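Local coordinates for protein uronate dehydrogenase (Agrobacterium tumefaciens, PDB 3RFX) that catalyses the NAD-dependent oxidation of uronic acids such as galacturonate and glucuronate, at residues 66-71 against 92-97; 163-168 against 172-177. The protein carries 1 engineered substitution. All blocks are in the same frame, centred on the assembly; numbering follows the deposited sequence.

Contact 1: 66-71 against 92-97; sequences DGIVHL and YNLYEA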
# COMPACT_ATOMS: atom_id res chain seq x y z
N ASP A 66 12.54 38.32 3.50
CA ASP A 66 11.18 37.78 3.53
C ASP A 66 11.11 36.37 2.97
O ASP A 66 10.08 35.70 3.08
CB ASP A 66 10.26 38.70 2.74
CG ASP A 66 10.27 40.11 3.28
OD1 ASP A 66 9.94 40.27 4.48
OD2 ASP A 66 10.63 41.05 2.53
N GLY A 67 12.20 35.92 2.36
CA GLY A 67 12.25 34.60 1.75
C GLY A 67 13.70 34.22 1.50
O GLY A 67 14.56 35.09 1.35
N ILE A 68 13.97 32.92 1.44
CA ILE A 68 15.34 32.44 1.23
C ILE A 68 15.34 31.33 0.19
O ILE A 68 14.57 30.37 0.28
CB ILE A 68 15.95 31.84 2.51
CG1 ILE A 68 15.95 32.86 3.67
CG2 ILE A 68 17.39 31.37 2.25
CD1 ILE A 68 16.48 32.28 4.97
N VAL A 69 16.21 31.48 -0.81
CA VAL A 69 16.52 30.39 -1.73
C VAL A 69 17.92 29.94 -1.36
O VAL A 69 18.91 30.62 -1.64
CB VAL A 69 16.43 30.83 -3.19
CG1 VAL A 69 16.86 29.68 -4.12
CG2 VAL A 69 15.01 31.26 -3.52
N HIS A 70 18.01 28.80 -0.68
CA HIS A 70 19.27 28.35 -0.12
C HIS A 70 20.03 27.42 -1.07
O HIS A 70 19.84 26.20 -1.03
CB HIS A 70 19.04 27.66 1.23
CG HIS A 70 20.30 27.24 1.91
ND1 HIS A 70 21.38 28.08 2.04
CD2 HIS A 70 20.65 26.08 2.50
CE1 HIS A 70 22.35 27.45 2.67
NE2 HIS A 70 21.93 26.23 2.97
N LEU A 71 20.90 28.00 -1.88
CA LEU A 71 21.71 27.24 -2.84
C LEU A 71 23.13 27.02 -2.33
O LEU A 71 23.89 26.20 -2.87
CB LEU A 71 21.75 27.98 -4.18
CG LEU A 71 20.38 28.31 -4.77
CD1 LEU A 71 20.52 29.12 -6.05
CD2 LEU A 71 19.57 27.03 -5.01
N TYR A 92 22.36 24.35 10.35
CA TYR A 92 21.95 24.73 11.69
C TYR A 92 21.90 26.26 11.82
O TYR A 92 20.90 26.84 12.25
CB TYR A 92 22.86 24.12 12.75
CG TYR A 92 22.58 24.66 14.14
CD1 TYR A 92 21.46 24.24 14.86
CD2 TYR A 92 23.43 25.60 14.72
CE1 TYR A 92 21.20 24.74 16.12
CE2 TYR A 92 23.18 26.10 15.98
CZ TYR A 92 22.06 25.67 16.67
OH TYR A 92 21.80 26.18 17.93
N ASN A 93 22.98 26.93 11.41
CA ASN A 93 23.03 28.39 11.49
C ASN A 93 21.95 29.08 10.67
O ASN A 93 21.37 30.08 11.09
CB ASN A 93 24.42 28.91 11.08
CG ASN A 93 25.50 28.52 12.06
OD1 ASN A 93 25.20 28.21 13.22
ND2 ASN A 93 26.76 28.53 11.62
N LEU A 94 21.67 28.56 9.48
CA LEU A 94 20.64 29.15 8.65
C LEU A 94 19.26 29.04 9.33
O LEU A 94 18.50 30.00 9.32
CB LEU A 94 20.57 28.49 7.27
CG LEU A 94 19.59 29.15 6.30
CD1 LEU A 94 20.20 30.44 5.75
CD2 LEU A 94 19.23 28.19 5.16
N TYR A 95 18.96 27.87 9.89
CA TYR A 95 17.64 27.66 10.51
C TYR A 95 17.46 28.48 11.79
O TYR A 95 16.40 29.06 12.04
CB TYR A 95 17.29 26.16 10.67
CG TYR A 95 16.66 25.67 9.38
CD1 TYR A 95 15.28 25.61 9.24
CD2 TYR A 95 17.45 25.40 8.26
CE1 TYR A 95 14.69 25.23 8.04
CE2 TYR A 95 16.88 25.02 7.06
CZ TYR A 95 15.50 24.94 6.95
OH TYR A 95 14.94 24.57 5.75
N GLU A 96 18.52 28.55 12.59
CA GLU A 96 18.52 29.40 13.77
C GLU A 96 18.34 30.88 13.41
O GLU A 96 17.60 31.61 14.08
CB GLU A 96 19.79 29.18 14.59
CG GLU A 96 19.67 28.01 15.54
CD GLU A 96 18.47 28.15 16.47
OE1 GLU A 96 18.53 29.00 17.38
OE2 GLU A 96 17.45 27.45 16.27
N ALA A 97 18.99 31.31 12.33
CA ALA A 97 18.88 32.70 11.90
C ALA A 97 17.47 33.01 11.42
O ALA A 97 16.91 34.07 11.72
CB ALA A 97 19.89 33.00 10.82
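Leu-94 of helix 80-100 meets His-70 and Ile-68 of strand 67-70, the first two elements of a beta-alpha-beta unit of the Rossmann fold that strand 105-111 completes. The main interaction is a CH-pi contact. The methyl CD2 of Leu-94 sits over the middle of one face of the His-70 imidazole, 3.6 Å from the ring centroid and 14° off its normal; its nearest ring atom is His-70 CG, also at 3.6 Å. With CG anti to the backbone N (chi1 -177°), the ring is carried toward the helix, and its turn about CB-CG (chi2 47°) lays one face under the methyl. Apolar contact is looser: the other methyl, Leu-94 CD1, lies 4.2 Å from Ile-68 CD1, so the two branches of one leucine serve two residues on the same side of the strand. Val-62 of helix 55-62 also packs on Leu-94. Polar chemistry stays outside the pair, where His-70 ND1 is hydrogen-bonded to Thr-9 OG1 of strand 5-9, a bond that probably helps to fix the rotation of the ring. The His-70 side chain is about 7 Å from the bound NAD. No hydrogen bond links the segments, so dispersion and CH-pi contact join strand to helix.

Contact 2: 163-168 against 172-177; sequences IGSCTP and NYRMLS
Residues 163-168 run from the end of strand 158-163 into the loop that follows it in the Rossmann fold, and 172-177 turns back alongside to enter the short helix 175-178. The backbones come nearest at Ser-165 and Met-175, whose CA atoms are 6.5 Å apart. Asn-172 caps the incoming turn: its OD1 accepts from Met-175 N at 3.1 Å, a bond bent to 150° at the hydrogen, with the donor tilted 22° from the carbonyl plane.

Across the contact, Met-175 lies against the loop. With CG anti to the carbonyl carbon and SD anti to CA (chi2 -167°), the sulfur is carried past Ser-165, and Met-175 CG comes within 3.8 Å of Ser-165 CB. Farther out, Met-175 SD and Thr-167 OG1 approach tip to tip at 3.9 Å; that hydroxyl is hydrogen-bonded to Glu-169 O. Ser-165 OG likewise has a partner beyond the two segments, Thr-178 OG1 in the same short helix.

Arg-174, extended from CG to NE, brings its guanidinium toward the loop, where two waters lie at the edge of the group, in its plane. One accepts from Arg-174 NH2 and donates weakly to Gly-164 O. Arg-174 NH2 also bonds Gln-254 O, which ties the group to a more distant part of the chain. The side chain of Thr-167 is about 8 Å from the bound NAD, near the cofactor but not touching it. The second water, 2.7 Å from Ser-165 OG, accepts a weak bond from Arg-174 NH1, bridging the serine and the guanidinium, whose direct Ser-165 OG to Arg-174 NH1 separation is 3.6 Å.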
# COMPACT_ATOMS: atom_id res chain seq x y z
N ILE A 163 17.10 18.29 -6.12
CA ILE A 163 17.49 18.68 -7.48
C ILE A 163 18.07 17.48 -8.27
O ILE A 163 18.90 16.73 -7.75
CB ILE A 163 18.51 19.83 -7.44
CG1 ILE A 163 17.88 21.06 -6.78
CG2 ILE A 163 18.99 20.19 -8.85
CD1 ILE A 163 18.87 22.17 -6.49
N GLY A 164 17.60 17.30 -9.49
CA GLY A 164 18.16 16.31 -10.40
C GLY A 164 19.42 16.88 -11.02
O GLY A 164 20.47 16.94 -10.37
N SER A 165 19.31 17.35 -12.26
CA SER A 165 20.43 17.96 -12.96
C SER A 165 19.95 19.28 -13.54
O SER A 165 19.27 19.30 -14.56
CB SER A 165 20.91 17.04 -14.10
OG SER A 165 21.28 15.76 -13.58
N CYS A 166 20.26 20.38 -12.88
CA CYS A 166 19.75 21.68 -13.31
C CYS A 166 20.79 22.33 -14.20
O CYS A 166 21.74 22.95 -13.72
CB CYS A 166 19.41 22.57 -12.10
SG CYS A 166 18.43 24.03 -12.53
N THR A 167 20.62 22.16 -15.51
CA THR A 167 21.61 22.58 -16.50
C THR A 167 20.90 23.27 -17.65
O THR A 167 19.68 23.19 -17.77
CB THR A 167 22.37 21.37 -17.07
OG1 THR A 167 21.43 20.48 -17.69
CG2 THR A 167 23.11 20.63 -15.98
N PRO A 168 21.66 23.97 -18.51
CA PRO A 168 21.02 24.60 -19.66
C PRO A 168 20.32 23.59 -20.57
O PRO A 168 19.28 23.90 -21.14
CB PRO A 168 22.19 25.26 -20.40
CG PRO A 168 23.19 25.51 -19.32
CD PRO A 168 23.08 24.35 -18.39
N ASN A 172 23.78 14.07 -21.12
CA ASN A 172 24.10 12.65 -21.12
C ASN A 172 22.83 11.84 -20.89
O ASN A 172 21.75 12.41 -20.65
CB ASN A 172 25.20 12.32 -20.10
CG ASN A 172 24.77 12.53 -18.66
OD1 ASN A 172 23.65 12.19 -18.27
ND2 ASN A 172 25.67 13.06 -17.85
N TYR A 173 22.94 10.52 -20.97
CA TYR A 173 21.76 9.66 -20.95
C TYR A 173 20.95 9.81 -19.65
O TYR A 173 19.72 9.81 -19.67
CB TYR A 173 22.14 8.18 -21.16
CG TYR A 173 20.94 7.34 -21.56
CD1 TYR A 173 20.63 7.15 -22.90
CD2 TYR A 173 20.10 6.78 -20.60
CE1 TYR A 173 19.52 6.40 -23.28
CE2 TYR A 173 18.99 6.04 -20.97
CZ TYR A 173 18.70 5.85 -22.31
OH TYR A 173 17.59 5.12 -22.68
N ARG A 174 21.66 9.91 -18.54
CA ARG A 174 21.02 10.06 -17.23
C ARG A 174 20.13 11.30 -17.19
O ARG A 174 19.04 11.28 -16.61
CB ARG A 174 22.07 10.10 -16.12
CG ARG A 174 21.51 10.36 -14.71
CD ARG A 174 22.58 10.05 -13.65
NE ARG A 174 22.20 10.49 -12.30
CZ ARG A 174 22.36 11.73 -11.84
NH1 ARG A 174 22.90 12.67 -12.60
NH2 ARG A 174 21.98 12.02 -10.60
N MET A 175 20.59 12.39 -17.80
CA MET A 175 19.82 13.64 -17.77
C MET A 175 18.53 13.59 -18.56
O MET A 175 17.67 14.46 -18.42
CB MET A 175 20.68 14.83 -18.21
CG MET A 175 21.83 15.09 -17.27
SD MET A 175 22.57 16.70 -17.59
CE MET A 175 24.12 16.52 -16.71
N LEU A 176 18.36 12.57 -19.39
CA LEU A 176 17.06 12.38 -20.03
C LEU A 176 16.00 12.10 -18.96
O LEU A 176 14.81 12.26 -19.22
CB LEU A 176 17.10 11.22 -21.03
CG LEU A 176 18.01 11.48 -22.23
CD1 LEU A 176 18.09 10.25 -23.13
CD2 LEU A 176 17.50 12.70 -23.01
N SER A 177 16.45 11.68 -17.79
CA SER A 177 15.55 11.45 -16.66
C SER A 177 15.65 12.55 -15.61
O SER A 177 14.63 12.93 -15.03
CB SER A 177 15.81 10.08 -16.00
OG SER A 177 15.68 9.02 -16.95
O HOH W 1 23.22 14.82 -10.29
O HOH W 2 23.84 16.01 -12.73

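The two contacts lie on opposite sides of the chain's centre, with their own centres about 26 Å apart, and share no helix or strand. Contact 1 is wholly buried, between a strand of the parallel sheet and a helix packed on it; contact 2 is partly buried and joins the loop after another strand of that sheet to a short helix. Their chemistry follows: methyl groups and a ring face in the first, a thioether, hydroxyls and water bridges in the second. Neither has a direct hydrogen bond between its segments. Each has one side chain within about 8 Å of NAD, near the cofactor without touching it.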